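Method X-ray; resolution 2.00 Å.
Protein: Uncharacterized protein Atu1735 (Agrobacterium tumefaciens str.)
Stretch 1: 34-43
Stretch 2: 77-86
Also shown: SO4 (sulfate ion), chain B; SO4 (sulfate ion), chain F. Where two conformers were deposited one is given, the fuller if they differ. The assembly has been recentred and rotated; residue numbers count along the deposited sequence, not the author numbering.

Stretch 1 (34-43) RIKIIRRALK
Stretch 2 77-86: YLKIIAVDPE

Two helices of one chain, 34-41 and 77-83, run side by side in nearly the same direction, their axes crossing at 24° and approaching to 10.5 Å. Register is set by CA pairs: Ile-35 to Leu-78 at 6.9 Å, Ile-38 to Ala-82 at 6.3 Å, Leu-42 to Pro-85 at 8.0 Å. The first helix closes in a Schellman motif, with Lys-43 at phi/psi 58/43 and its N bonded to Arg-40 O at 3.1 Å. Asp-84 (-146/79) breaks the second helix and N-caps the next, which Pro-85 opens.

No hydrogen bond crosses; the contact is apolar, burying 338 Å². Ile-38 (m, t) points toward the partner, its CD1 4.0 Å from Ala-82 CB, whose small methyl accompanies the tightest CA approach, and its CG2 4.1 Å from Ile-81 CG2. Ile-35 (t, t) leaves sideways, yet its CD1 reaches Leu-78 CD2 at 3.9 Å. A turn after Ile-38, Leu-42 (m, t) lays CD2 3.7 Å from Pro-85 CG.

Arg-34 and Lys-79 border this seam without touching across it; three other basic residues of the first helix bind sulfate. Arg-39 (t, t, p), pointing away, donates from NH2 to chain B sulfate O2 at 3.0 Å; extended Arg-40 (m, t, t) bonds both sulfates, and all-t Lys-36 places NZ 2.9 Å from chain F sulfate O3.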

# COMPACT_ATOMS: atom_id res chain seq x y z
N ARG A 34 -16.38 -1.98 6.40
CA ARG A 34 -16.25 -2.98 7.45
C ARG A 34 -15.47 -2.47 8.66
O ARG A 34 -15.87 -2.72 9.80
CB ARG A 34 -15.60 -4.25 6.91
CG ARG A 34 -16.55 -5.15 6.13
CD ARG A 34 -15.90 -6.52 5.99
NE ARG A 34 -16.74 -7.50 5.29
CZ ARG A 34 -16.51 -8.81 5.30
NH1 ARG A 34 -15.46 -9.32 5.95
NH2 ARG A 34 -17.32 -9.63 4.64
N ILE A 35 -14.39 -1.73 8.42
CA ILE A 35 -13.54 -1.24 9.52
C ILE A 35 -14.35 -0.34 10.47
O ILE A 35 -14.13 -0.38 11.68
CB ILE A 35 -12.22 -0.52 9.07
CG1 ILE A 35 -11.34 -0.17 10.33
CG2 ILE A 35 -12.56 0.65 8.14
CD1 ILE A 35 -9.86 0.23 10.06
N LYS A 36 -15.26 0.46 9.91
CA LYS A 36 -16.08 1.39 10.70
C LYS A 36 -17.10 0.62 11.54
O LYS A 36 -17.31 0.96 12.71
CB LYS A 36 -16.81 2.39 9.79
CG LYS A 36 -17.53 3.48 10.54
CD LYS A 36 -18.03 4.52 9.54
CE LYS A 36 -18.87 5.54 10.22
NZ LYS A 36 -19.32 6.58 9.23
N ILE A 37 -17.72 -0.40 10.94
CA ILE A 37 -18.55 -1.38 11.68
C ILE A 37 -17.83 -2.03 12.86
O ILE A 37 -18.33 -2.05 14.00
CB ILE A 37 -19.13 -2.48 10.76
CG1 ILE A 37 -19.96 -1.81 9.64
CG2 ILE A 37 -20.05 -3.48 11.58
CD1 ILE A 37 -20.55 -2.78 8.62
N ILE A 38 -16.65 -2.56 12.57
CA ILE A 38 -15.87 -3.26 13.57
C ILE A 38 -15.49 -2.28 14.69
O ILE A 38 -15.67 -2.58 15.85
CB ILE A 38 -14.57 -3.86 12.93
CG1 ILE A 38 -14.94 -5.02 11.96
CG2 ILE A 38 -13.62 -4.38 14.01
CD1 ILE A 38 -13.76 -5.35 11.00
N ARG A 39 -14.94 -1.10 14.32
CA ARG A 39 -14.51 -0.13 15.34
C ARG A 39 -15.66 0.32 16.25
O ARG A 39 -15.53 0.36 17.47
CB ARG A 39 -13.86 1.10 14.67
CG ARG A 39 -13.38 2.13 15.69
CD ARG A 39 -12.77 3.35 15.00
NE ARG A 39 -13.68 4.06 14.10
CZ ARG A 39 -14.64 4.91 14.48
NH1 ARG A 39 -14.88 5.14 15.78
NH2 ARG A 39 -15.38 5.52 13.55
N ARG A 40 -16.79 0.69 15.64
CA ARG A 40 -17.96 1.07 16.44
C ARG A 40 -18.49 -0.09 17.28
O ARG A 40 -18.97 0.11 18.41
CB ARG A 40 -19.06 1.63 15.55
CG ARG A 40 -18.70 3.01 15.05
CD ARG A 40 -19.86 3.62 14.32
NE ARG A 40 -19.55 5.00 13.97
CZ ARG A 40 -20.31 5.79 13.23
NH1 ARG A 40 -19.91 7.05 12.99
NH2 ARG A 40 -21.45 5.34 12.71
N ALA A 41 -18.38 -1.31 16.78
CA ALA A 41 -18.88 -2.43 17.58
C ALA A 41 -18.02 -2.71 18.80
O ALA A 41 -18.51 -3.24 19.82
CB ALA A 41 -19.05 -3.66 16.73
N LEU A 42 -16.74 -2.33 18.70
CA LEU A 42 -15.79 -2.41 19.80
C LEU A 42 -15.80 -1.16 20.70
O LEU A 42 -15.07 -1.12 21.68
CB LEU A 42 -14.37 -2.63 19.25
CG LEU A 42 -14.14 -3.90 18.42
CD1 LEU A 42 -12.68 -3.97 17.95
CD2 LEU A 42 -14.54 -5.16 19.20
N LYS A 43 -16.62 -0.16 20.34
CA LYS A 43 -16.73 1.10 21.09
C LYS A 43 -15.39 1.84 21.23
O LYS A 43 -15.05 2.35 22.31
CB LYS A 43 -17.35 0.87 22.48
CG LYS A 43 -18.87 0.94 22.51
CD LYS A 43 -19.38 1.50 23.84
CE LYS A 43 -19.10 0.57 25.02
NZ LYS A 43 -19.71 1.05 26.30
N TYR A 77 -6.28 -8.90 7.79
CA TYR A 77 -5.99 -8.42 9.15
C TYR A 77 -7.27 -7.95 9.88
O TYR A 77 -7.47 -8.25 11.05
CB TYR A 77 -4.95 -7.29 9.07
CG TYR A 77 -4.56 -6.70 10.42
CD1 TYR A 77 -4.39 -7.52 11.54
CD2 TYR A 77 -4.33 -5.34 10.55
CE1 TYR A 77 -4.04 -6.98 12.76
CE2 TYR A 77 -3.97 -4.78 11.77
CZ TYR A 77 -3.82 -5.60 12.86
OH TYR A 77 -3.49 -5.04 14.07
N LEU A 78 -8.10 -7.18 9.20
CA LEU A 78 -9.39 -6.71 9.73
C LEU A 78 -10.31 -7.84 10.08
O LEU A 78 -11.04 -7.77 11.07
CB LEU A 78 -10.10 -5.78 8.72
CG LEU A 78 -9.41 -4.43 8.61
CD1 LEU A 78 -9.94 -3.58 7.47
CD2 LEU A 78 -9.48 -3.65 9.98
N LYS A 79 -10.29 -8.90 9.28
CA LYS A 79 -11.04 -10.10 9.64
C LYS A 79 -10.54 -10.74 10.95
O LYS A 79 -11.35 -11.20 11.78
CB LYS A 79 -11.06 -11.10 8.49
CG LYS A 79 -11.70 -12.43 8.89
CD LYS A 79 -12.72 -12.88 7.87
CE LYS A 79 -13.59 -14.02 8.42
NZ LYS A 79 -13.58 -15.12 7.43
N ILE A 80 -9.22 -10.76 11.17
CA ILE A 80 -8.70 -11.34 12.41
C ILE A 80 -9.08 -10.50 13.60
O ILE A 80 -9.45 -11.04 14.65
CB ILE A 80 -7.14 -11.48 12.41
CG1 ILE A 80 -6.66 -12.19 11.14
CG2 ILE A 80 -6.70 -12.22 13.67
CD1 ILE A 80 -7.29 -13.52 10.91
N ILE A 81 -8.99 -9.18 13.44
CA ILE A 81 -9.41 -8.25 14.50
C ILE A 81 -10.88 -8.54 14.86
O ILE A 81 -11.22 -8.69 16.03
CB ILE A 81 -9.26 -6.76 14.06
CG1 ILE A 81 -7.78 -6.40 13.86
CG2 ILE A 81 -9.95 -5.81 15.08
CD1 ILE A 81 -7.56 -5.04 13.21
N ALA A 82 -11.74 -8.61 13.85
CA ALA A 82 -13.16 -8.92 14.05
C ALA A 82 -13.39 -10.24 14.81
O ALA A 82 -14.24 -10.31 15.73
CB ALA A 82 -13.90 -8.92 12.72
N VAL A 83 -12.66 -11.30 14.43
CA VAL A 83 -12.82 -12.61 15.07
C VAL A 83 -12.28 -12.60 16.50
O VAL A 83 -12.87 -13.23 17.38
CB VAL A 83 -12.18 -13.77 14.23
CG1 VAL A 83 -12.23 -15.10 14.97
CG2 VAL A 83 -12.90 -13.90 12.90
N ASP A 84 -11.18 -11.90 16.74
CA ASP A 84 -10.54 -11.87 18.06
C ASP A 84 -9.90 -10.53 18.39
O ASP A 84 -8.67 -10.39 18.30
CB ASP A 84 -9.50 -12.96 18.20
CG ASP A 84 -9.03 -13.14 19.66
OD1 ASP A 84 -9.66 -12.59 20.60
OD2 ASP A 84 -8.03 -13.85 19.86
N PRO A 85 -10.73 -9.55 18.79
CA PRO A 85 -10.27 -8.18 19.02
C PRO A 85 -9.30 -8.08 20.18
O PRO A 85 -8.30 -7.36 20.09
CB PRO A 85 -11.57 -7.42 19.34
CG PRO A 85 -12.68 -8.33 19.00
CD PRO A 85 -12.18 -9.71 19.01
N GLU A 86 -9.58 -8.84 21.24
CA GLU A 86 -8.75 -8.82 22.43
C GLU A 86 -7.46 -9.59 22.22
O GLU A 86 -6.39 -9.10 22.58
CB GLU A 86 -9.51 -9.38 23.64
CG GLU A 86 -10.79 -8.61 23.95
CD GLU A 86 -10.54 -7.23 24.52
OE1 GLU A 86 -11.47 -6.39 24.48
OE2 GLU A 86 -9.41 -6.98 25.01
S SO4 B . -17.50 7.72 15.89
O1 SO4 B . -18.23 8.96 16.03
O2 SO4 B . -17.34 7.54 14.46
O3 SO4 B . -16.28 7.76 16.68
O4 SO4 B . -18.21 6.57 16.43
S SO4 F . -22.20 8.17 10.34
O1 SO4 F . -20.85 8.71 10.50
O2 SO4 F . -22.99 9.10 9.52
O3 SO4 F . -22.13 6.87 9.68
O4 SO4 F . -22.82 8.03 11.66